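Methyltransferase-like protein 5 (Pyrococcus horikoshii, PDB 1WY7) probably transfers methyl groups from S-adenosylmethionine to RNA or another nucleic acid, and binds the product S-adenosyl-L-homocysteine in a Rossmann-like fold. Local coordinates at residues Ala35-Trp40 with His171-Lys176; Gly46-Lys51 with Tyr65-Leu70; Glu83-Leu88 with Phe99-Gly104. All coordinates share one frame; numbering follows the deposited sequence.

Contact 1 (Ala35-Trp40 with His171-Lys176)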
loop_
_atom_site.group_PDB
_atom_site.type_symbol
_atom_site.label_atom_id
_atom_site.label_comp_id
_atom_site.label_asym_id
_atom_site.label_seq_id
_atom_site.Cartn_x
_atom_site.Cartn_y
_atom_site.Cartn_z
ATOM N N ALA A 35 -7.777 3.553 -1.298
ATOM C CA ALA A 35 -7.512 2.507 -0.314
ATOM C C ALA A 35 -8.648 1.487 -0.299
ATOM O O ALA A 35 -8.407 0.273 -0.270
ATOM C CB ALA A 35 -7.357 3.123 1.057
ATOM N N SER A 36 -9.884 1.993 -0.298
ATOM C CA SER A 36 -11.093 1.161 -0.315
ATOM C C SER A 36 -11.117 0.272 -1.544
ATOM O O SER A 36 -11.428 -0.903 -1.445
ATOM C CB SER A 36 -12.369 2.016 -0.360
ATOM O OG SER A 36 -12.526 2.729 0.842
ATOM N N GLU A 37 -10.823 0.845 -2.707
ATOM C CA GLU A 37 -10.807 0.090 -3.957
ATOM C C GLU A 37 -9.818 -1.065 -3.902
ATOM O O GLU A 37 -10.154 -2.211 -4.205
ATOM C CB GLU A 37 -10.411 0.989 -5.129
ATOM C CG GLU A 37 -11.487 1.954 -5.599
ATOM C CD GLU A 37 -12.611 1.281 -6.398
ATOM O OE1 GLU A 37 -13.450 2.022 -6.947
ATOM O OE2 GLU A 37 -12.666 0.032 -6.488
ATOM N N LEU A 38 -8.587 -0.755 -3.520
ATOM C CA LEU A 38 -7.555 -1.777 -3.472
ATOM C C LEU A 38 -7.937 -2.895 -2.510
ATOM O O LEU A 38 -7.847 -4.068 -2.865
ATOM C CB LEU A 38 -6.204 -1.150 -3.072
ATOM C CG LEU A 38 -4.991 -2.085 -2.907
ATOM C CD1 LEU A 38 -3.690 -1.277 -2.953
ATOM C CD2 LEU A 38 -5.106 -2.857 -1.587
ATOM N N LEU A 39 -8.362 -2.520 -1.302
ATOM C CA LEU A 39 -8.731 -3.485 -0.267
ATOM C C LEU A 39 -9.966 -4.317 -0.592
ATOM O O LEU A 39 -9.992 -5.521 -0.342
ATOM C CB LEU A 39 -8.935 -2.763 1.069
ATOM C CG LEU A 39 -7.668 -2.242 1.753
ATOM C CD1 LEU A 39 -8.036 -1.242 2.827
ATOM C CD2 LEU A 39 -6.900 -3.408 2.350
ATOM N N TRP A 40 -10.992 -3.678 -1.142
ATOM C CA TRP A 40 -12.203 -4.409 -1.478
ATOM C C TRP A 40 -11.896 -5.424 -2.561
ATOM O O TRP A 40 -12.358 -6.554 -2.504
ATOM C CB TRP A 40 -13.300 -3.465 -1.956
ATOM C CG TRP A 40 -14.619 -4.109 -1.816
ATOM C CD1 TRP A 40 -15.377 -4.667 -2.806
ATOM C CD2 TRP A 40 -15.306 -4.364 -0.585
ATOM N NE1 TRP A 40 -16.495 -5.262 -2.265
ATOM C CE2 TRP A 40 -16.476 -5.091 -0.904
ATOM C CE3 TRP A 40 -15.044 -4.053 0.757
ATOM C CZ2 TRP A 40 -17.383 -5.513 0.071
ATOM C CZ3 TRP A 40 -15.942 -4.469 1.729
ATOM C CH2 TRP A 40 -17.101 -5.194 1.380
ATOM N N HIS A 171 -5.284 -7.769 -12.576
ATOM C CA HIS A 171 -6.276 -6.703 -12.469
ATOM C C HIS A 171 -5.595 -5.357 -12.410
ATOM O O HIS A 171 -4.495 -5.229 -11.871
ATOM C CB HIS A 171 -7.108 -6.832 -11.195
ATOM C CG HIS A 171 -7.880 -8.106 -11.089
ATOM N ND1 HIS A 171 -7.279 -9.319 -10.845
ATOM C CD2 HIS A 171 -9.212 -8.346 -11.130
ATOM C CE1 HIS A 171 -8.208 -10.254 -10.733
ATOM N NE2 HIS A 171 -9.390 -9.687 -10.903
ATOM N N ARG A 172 -6.251 -4.351 -12.964
ATOM C CA ARG A 172 -5.745 -2.988 -12.930
ATOM C C ARG A 172 -6.967 -2.079 -12.935
ATOM O O ARG A 172 -7.699 -2.020 -13.924
ATOM C CB ARG A 172 -4.858 -2.666 -14.144
ATOM C CG ARG A 172 -4.203 -1.272 -14.061
ATOM C CD ARG A 172 -3.553 -0.824 -15.369
ATOM N NE ARG A 172 -4.540 -0.298 -16.309
ATOM C CZ ARG A 172 -4.304 -0.037 -17.592
ATOM N NH1 ARG A 172 -5.275 0.441 -18.361
ATOM N NH2 ARG A 172 -3.105 -0.260 -18.116
ATOM N N LEU A 173 -7.197 -1.397 -11.820
ATOM C CA LEU A 173 -8.324 -0.487 -11.704
ATOM C C LEU A 173 -7.782 0.927 -11.732
ATOM O O LEU A 173 -6.787 1.234 -11.070
ATOM C CB LEU A 173 -9.089 -0.719 -10.397
ATOM C CG LEU A 173 -9.460 -2.150 -9.972
ATOM C CD1 LEU A 173 -10.630 -2.056 -9.010
ATOM C CD2 LEU A 173 -9.818 -3.034 -11.159
ATOM N N THR A 174 -8.433 1.792 -12.495
ATOM C CA THR A 174 -7.985 3.168 -12.591
ATOM C C THR A 174 -8.955 4.127 -11.902
ATOM O O THR A 174 -10.167 4.083 -12.142
ATOM C CB THR A 174 -7.802 3.562 -14.063
ATOM O OG1 THR A 174 -7.000 2.566 -14.715
ATOM C CG2 THR A 174 -7.113 4.914 -14.179
ATOM N N THR A 175 -8.414 4.970 -11.022
ATOM C CA THR A 175 -9.196 5.961 -10.278
ATOM C C THR A 175 -8.416 7.243 -10.060
ATOM O O THR A 175 -7.189 7.267 -10.135
ATOM C CB THR A 175 -9.606 5.496 -8.857
ATOM O OG1 THR A 175 -8.625 4.584 -8.353
ATOM C CG2 THR A 175 -10.985 4.864 -8.859
ATOM N N LYS A 176 -9.148 8.307 -9.762
ATOM C CA LYS A 176 -8.553 9.606 -9.504
ATOM C C LYS A 176 -8.563 9.816 -8.003
ATOM O O LYS A 176 -9.577 9.580 -7.344
ATOM C CB LYS A 176 -9.382 10.709 -10.167
ATOM C CG LYS A 176 -9.952 10.303 -11.516
ATOM C CD LYS A 176 -10.640 11.456 -12.239
ATOM C CE LYS A 176 -9.628 12.365 -12.915
ATOM N NZ LYS A 176 -10.285 13.368 -13.798
#
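Glu37, on helix 32-44, leans toward strand 167-179 and lays its carboxylate between the ends of Leu173 and Thr175, a small example of an acid that meets a strand through van der Waals contact. Its path explains how one residue reaches two. CB leaves the helix in the direction of the strand but is still 4.9 Å from Leu173 CD1. The first torsion places CG beside the backbone N (chi1 -75°), which brings Glu37 CG to 4.4 Å from Thr175 CG2. A second bend follows at chi2 (-75°), so the chain does not run straight out from the helix, and CD stands between the two strand residues, at similar range from both methyls. The carboxylate then divides the work. OE1 approaches Thr175 CG2 at 4.2 Å, while OE2 is turned back toward the helix and meets Leu173 CD1 at 3.9 Å. Both touches are oxygen against methyl and so neither is a polar bond; the side chains of Glu37 and Leu173 meet at a slant. Together the two segments bury 126 Å², a modest patch whose three contributing residues are all partly exposed.

Leu173 and Thr175 are two residues apart on the strand, so both turn to the helix while the intervening Thr174 faces elsewhere and bonds through OG1 to Asp196. Behind them the strand is paired with antiparallel strand 191-202, where Leu173 bonds to Ile197 and Thr175 to Val195. Glu37 also touches Ile197 and Arg4, and Asn33 of the same helix bonds to Lys176 O. The contact thus sets helix 32-44, whose Ala35 and Ser36 rest on helix 6-13, against the outermost strand at one side of the seven-stranded sheet.

Contact 2 (Gly46-Lys51 with Tyr65-Leu70)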
loop_
_atom_site.group_PDB
_atom_site.type_symbol
_atom_site.label_atom_id
_atom_site.label_comp_id
_atom_site.label_asym_id
_atom_site.label_seq_id
_atom_site.Cartn_x
_atom_site.Cartn_y
_atom_site.Cartn_z
ATOM N N GLY A 46 -10.527 -13.064 -2.110
ATOM C CA GLY A 46 -10.068 -13.975 -1.080
ATOM C C GLY A 46 -8.613 -13.752 -0.700
ATOM O O GLY A 46 -7.978 -14.651 -0.156
ATOM N N ASP A 47 -8.082 -12.559 -0.970
ATOM C CA ASP A 47 -6.686 -12.247 -0.654
ATOM C C ASP A 47 -6.473 -11.423 0.625
ATOM O O ASP A 47 -5.429 -10.767 0.779
ATOM C CB ASP A 47 -6.045 -11.519 -1.842
ATOM C CG ASP A 47 -5.729 -12.458 -3.008
ATOM O OD1 ASP A 47 -5.435 -11.960 -4.108
ATOM O OD2 ASP A 47 -5.766 -13.692 -2.819
ATOM N N ILE A 48 -7.445 -11.445 1.540
ATOM C CA ILE A 48 -7.305 -10.680 2.782
ATOM C C ILE A 48 -7.658 -11.487 4.016
ATOM O O ILE A 48 -6.850 -11.640 4.927
ATOM C CB ILE A 48 -8.208 -9.410 2.791
ATOM C CG1 ILE A 48 -7.697 -8.377 1.790
ATOM C CG2 ILE A 48 -8.235 -8.797 4.195
ATOM C CD1 ILE A 48 -6.311 -7.854 2.115
ATOM N N GLU A 49 -8.874 -12.010 4.029
ATOM C CA GLU A 49 -9.377 -12.761 5.166
ATOM C C GLU A 49 -8.520 -13.959 5.548
ATOM O O GLU A 49 -8.314 -14.865 4.741
ATOM C CB GLU A 49 -10.804 -13.201 4.873
ATOM C CG GLU A 49 -11.579 -13.658 6.081
ATOM C CD GLU A 49 -13.050 -13.810 5.768
ATOM O OE1 GLU A 49 -13.832 -14.073 6.711
ATOM O OE2 GLU A 49 -13.419 -13.662 4.576
ATOM N N GLY A 50 -8.018 -13.943 6.782
ATOM C CA GLY A 50 -7.199 -15.029 7.278
ATOM C C GLY A 50 -5.794 -15.083 6.708
ATOM O O GLY A 50 -5.070 -16.050 6.936
ATOM N N LYS A 51 -5.393 -14.051 5.977
ATOM C CA LYS A 51 -4.062 -14.039 5.378
ATOM C C LYS A 51 -3.033 -13.228 6.163
ATOM O O LYS A 51 -3.386 -12.311 6.911
ATOM C CB LYS A 51 -4.147 -13.477 3.957
ATOM C CG LYS A 51 -5.160 -14.177 3.073
ATOM C CD LYS A 51 -4.689 -15.551 2.641
ATOM C CE LYS A 51 -5.722 -16.205 1.725
ATOM N NZ LYS A 51 -5.122 -17.263 0.864
ATOM N N TYR A 65 -4.878 -0.887 8.478
ATOM C CA TYR A 65 -6.119 -0.816 9.248
ATOM C C TYR A 65 -7.263 -1.480 8.467
ATOM O O TYR A 65 -7.999 -2.319 9.011
ATOM C CB TYR A 65 -6.444 0.651 9.554
ATOM C CG TYR A 65 -7.647 0.863 10.443
ATOM C CD1 TYR A 65 -8.923 1.006 9.904
ATOM C CD2 TYR A 65 -7.505 0.940 11.823
ATOM C CE1 TYR A 65 -10.028 1.228 10.718
ATOM C CE2 TYR A 65 -8.598 1.161 12.648
ATOM C CZ TYR A 65 -9.857 1.306 12.089
ATOM O OH TYR A 65 -10.942 1.554 12.895
ATOM N N GLY A 66 -7.391 -1.113 7.192
ATOM C CA GLY A 66 -8.426 -1.675 6.345
ATOM C C GLY A 66 -8.326 -3.186 6.245
ATOM O O GLY A 66 -9.344 -3.894 6.308
ATOM N N ALA A 67 -7.102 -3.686 6.087
ATOM C CA ALA A 67 -6.872 -5.120 5.977
ATOM C C ALA A 67 -7.320 -5.818 7.254
ATOM O O ALA A 67 -8.017 -6.835 7.199
ATOM C CB ALA A 67 -5.391 -5.412 5.715
ATOM N N LEU A 68 -6.907 -5.281 8.402
ATOM C CA LEU A 68 -7.286 -5.854 9.686
ATOM C C LEU A 68 -8.806 -5.806 9.794
ATOM O O LEU A 68 -9.450 -6.773 10.200
ATOM C CB LEU A 68 -6.688 -5.063 10.855
ATOM C CG LEU A 68 -5.303 -5.369 11.437
ATOM C CD1 LEU A 68 -5.077 -6.871 11.564
ATOM C CD2 LEU A 68 -4.270 -4.758 10.563
ATOM N N LEU A 69 -9.366 -4.660 9.427
ATOM C CA LEU A 69 -10.806 -4.443 9.461
ATOM C C LEU A 69 -11.508 -5.500 8.602
ATOM O O LEU A 69 -12.596 -5.974 8.939
ATOM C CB LEU A 69 -11.109 -3.040 8.920
ATOM C CG LEU A 69 -12.414 -2.333 9.278
ATOM C CD1 LEU A 69 -13.582 -3.101 8.700
ATOM C CD2 LEU A 69 -12.525 -2.204 10.794
ATOM N N LEU A 70 -10.877 -5.876 7.495
ATOM C CA LEU A 70 -11.466 -6.863 6.606
ATOM C C LEU A 70 -11.112 -8.310 6.941
ATOM O O LEU A 70 -11.361 -9.204 6.148
ATOM C CB LEU A 70 -11.107 -6.543 5.154
ATOM C CG LEU A 70 -12.055 -5.623 4.366
ATOM C CD1 LEU A 70 -12.553 -4.497 5.219
ATOM C CD2 LEU A 70 -11.338 -5.090 3.144
#
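A mainly apolar loop-to-helix contact joins Ile48, in the loop leading into strand 52-56, to Ala67 and Leu70 at the C-terminal end of helix 62-69, within the Rossmann-like methyltransferase fold. It illustrates how one branched side chain can supply most of the contact between a loop and a helix. Two glycines with positive phi shape the loop: Gly46 closes helix 32-44 in a Schellman motif, and Gly50 is the third residue of a type II turn from Ile48 to Lys51, sealed by the 3.0 Å bond from Lys51 N to Ile48 O. Gly50 is further tied to Gly71 by a backbone bond, just beyond the helix. Ile48 points at the helix and divides its two branches. CD1 reaches Ala67 CB at 4.4 Å, where Ala67 in turn packs on Val75 and Ile117 of the sheet. The other branch, CG2, lies anti to the backbone N and touches Leu70 CB at 3.8 Å. Leu70 also leans on Leu39 and Tyr43 of helix 32-44, so that two helices and the loop meet here. The same methyl lies over the helix terminus, with Ile48 CG2 3.6 Å from Ala67 O and 3.7 Å from Leu70 O.

Contact 3 (Glu83-Leu88 with Phe99-Gly104)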
loop_
_atom_site.group_PDB
_atom_site.type_symbol
_atom_site.label_atom_id
_atom_site.label_comp_id
_atom_site.label_asym_id
_atom_site.label_seq_id
_atom_site.Cartn_x
_atom_site.Cartn_y
_atom_site.Cartn_z
ATOM N N GLU A 83 8.672 8.331 13.054
ATOM C CA GLU A 83 7.622 9.316 13.306
ATOM C C GLU A 83 6.285 8.927 12.684
ATOM O O GLU A 83 5.225 9.320 13.168
ATOM C CB GLU A 83 8.054 10.678 12.783
ATOM C CG GLU A 83 9.125 11.331 13.627
ATOM C CD GLU A 83 9.764 12.502 12.914
ATOM O OE1 GLU A 83 10.624 12.262 12.031
ATOM O OE2 GLU A 83 9.394 13.656 13.228
ATOM N N ALA A 84 6.345 8.159 11.603
ATOM C CA ALA A 84 5.139 7.694 10.941
ATOM C C ALA A 84 4.596 6.525 11.757
ATOM O O ALA A 84 3.387 6.374 11.916
ATOM C CB ALA A 84 5.460 7.251 9.505
ATOM N N VAL A 85 5.502 5.706 12.282
ATOM C CA VAL A 85 5.117 4.558 13.089
ATOM C C VAL A 85 4.353 4.996 14.339
ATOM O O VAL A 85 3.449 4.293 14.784
ATOM C CB VAL A 85 6.368 3.729 13.474
ATOM C CG1 VAL A 85 5.985 2.552 14.381
ATOM C CG2 VAL A 85 7.030 3.214 12.207
ATOM N N ASP A 86 4.703 6.156 14.898
ATOM C CA ASP A 86 3.996 6.646 16.085
ATOM C C ASP A 86 2.503 6.779 15.777
ATOM O O ASP A 86 1.658 6.387 16.579
ATOM C CB ASP A 86 4.535 8.005 16.544
ATOM C CG ASP A 86 5.989 7.952 16.972
ATOM O OD1 ASP A 86 6.386 6.982 17.657
ATOM O OD2 ASP A 86 6.736 8.895 16.627
ATOM N N VAL A 87 2.194 7.337 14.615
ATOM C CA VAL A 87 0.812 7.517 14.175
ATOM C C VAL A 87 0.201 6.159 13.860
ATOM O O VAL A 87 -0.953 5.886 14.193
ATOM C CB VAL A 87 0.753 8.404 12.897
ATOM C CG1 VAL A 87 -0.689 8.576 12.425
ATOM C CG2 VAL A 87 1.391 9.759 13.181
ATOM N N LEU A 88 0.993 5.313 13.202
ATOM C CA LEU A 88 0.574 3.965 12.820
ATOM C C LEU A 88 0.077 3.186 14.038
ATOM O O LEU A 88 -1.019 2.623 14.019
ATOM C CB LEU A 88 1.757 3.238 12.161
ATOM C CG LEU A 88 1.775 1.793 11.633
ATOM C CD1 LEU A 88 1.377 0.807 12.715
ATOM C CD2 LEU A 88 0.881 1.670 10.450
ATOM N N PHE A 99 -0.861 -6.949 14.671
ATOM C CA PHE A 99 0.051 -6.329 13.716
ATOM C C PHE A 99 1.473 -6.222 14.260
ATOM O O PHE A 99 1.684 -6.137 15.463
ATOM C CB PHE A 99 -0.443 -4.935 13.328
ATOM C CG PHE A 99 -0.334 -3.914 14.425
ATOM C CD1 PHE A 99 0.830 -3.178 14.596
ATOM C CD2 PHE A 99 -1.395 -3.686 15.286
ATOM C CE1 PHE A 99 0.934 -2.234 15.601
ATOM C CE2 PHE A 99 -1.299 -2.742 16.298
ATOM C CZ PHE A 99 -0.132 -2.013 16.454
ATOM N N LYS A 100 2.445 -6.250 13.359
ATOM C CA LYS A 100 3.841 -6.117 13.740
ATOM C C LYS A 100 4.442 -4.973 12.946
ATOM O O LYS A 100 3.965 -4.646 11.861
ATOM C CB LYS A 100 4.616 -7.409 13.475
ATOM C CG LYS A 100 4.135 -8.582 14.321
ATOM C CD LYS A 100 5.144 -9.709 14.345
ATOM C CE LYS A 100 5.432 -10.224 12.950
ATOM N NZ LYS A 100 4.240 -10.855 12.319
ATOM N N VAL A 101 5.486 -4.359 13.489
ATOM C CA VAL A 101 6.117 -3.243 12.808
ATOM C C VAL A 101 7.600 -3.439 12.549
ATOM O O VAL A 101 8.368 -3.792 13.449
ATOM C CB VAL A 101 5.936 -1.937 13.591
ATOM C CG1 VAL A 101 6.511 -0.778 12.804
ATOM C CG2 VAL A 101 4.451 -1.705 13.855
ATOM N N PHE A 102 7.992 -3.226 11.297
ATOM C CA PHE A 102 9.391 -3.328 10.915
ATOM C C PHE A 102 9.841 -1.942 10.474
ATOM O O PHE A 102 9.461 -1.451 9.411
ATOM C CB PHE A 102 9.611 -4.332 9.779
ATOM C CG PHE A 102 11.035 -4.349 9.251
ATOM C CD1 PHE A 102 11.431 -3.483 8.228
ATOM C CD2 PHE A 102 11.988 -5.213 9.797
ATOM C CE1 PHE A 102 12.741 -3.474 7.757
ATOM C CE2 PHE A 102 13.312 -5.213 9.336
ATOM C CZ PHE A 102 13.689 -4.340 8.312
ATOM N N ILE A 103 10.641 -1.305 11.320
ATOM C CA ILE A 103 11.159 0.028 11.041
ATOM C C ILE A 103 12.528 -0.103 10.378
ATOM O O ILE A 103 13.517 -0.448 11.030
ATOM C CB ILE A 103 11.338 0.831 12.336
ATOM C CG1 ILE A 103 10.039 0.815 13.139
ATOM C CG2 ILE A 103 11.788 2.263 12.009
ATOM C CD1 ILE A 103 10.127 1.611 14.424
ATOM N N GLY A 104 12.584 0.174 9.085
ATOM C CA GLY A 104 13.837 0.076 8.359
ATOM C C GLY A 104 13.504 0.212 6.892
ATOM O O GLY A 104 12.331 0.352 6.553
#
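Leu88 N donates to Ala84 O at 2.9 Å, a helical bond within the turn from which Leu88 CD1 reaches Phe99 and Val101. The contact belongs to the beta-alpha-beta unit of strand 74-79, helix 82-91 and strand 99-103, in the Rossmann-like fold. As expected where a helix runs back between two parallel strands, helix and strand segments are antiparallel, with 171° between their directions and axes 10.1 Å apart. What joins them is wholly apolar.

Val85 and Leu88, one turn apart, face Phe99, Val101 and Ile103, every second residue of the strand. Val85 stands opposite the strand's later part: CG1, anti to the backbone N (chi1 177°), meets Val101 CG1 at 3.7 Å, while its CG2 lies 4.0 Å from Ile103 CG1. Val101 CG1 rests against both methyls of Val85, and Val85 CG2 bridges from it to Ile103. Val85 also touches Glu79, which binds S-adenosyl-L-homocysteine, and Gly104, which follows Ile103, touches that ligand and bonds through its backbone to Glu79. The packing therefore lies close to the cofactor pocket, the side chain of Leu88 being about 7 Å from the ligand. Leu88 CD1 rests against two groups at once, 4.1 Å from Val101 CG2 and 4.2 Å from Phe99 CE1, and Val101 CG2 itself lies in the plane of the Phe99 ring at its edge.

Overall arrangement
Along the chain, contact 1 closes a long loop that encloses the other two: contact 2 is completed before contact 3 opens. Contacts 1 and 2 have centres 15 Å apart and touch, since Leu39 of helix 32-44 packs on Gly66 and Ala67 of helix 62-69. Contact 3 stands about 24 Å from contact 1 and 19 Å from contact 2, centre to centre. Contacts 1 and 3 involve the outermost strands of the same seven-stranded sheet, 167-179 and 99-103, on opposite sides of the chain's centre. A helix thus packs against each edge strand of the sheet, and contact 3 lies nearest the bound S-adenosyl-L-homocysteine.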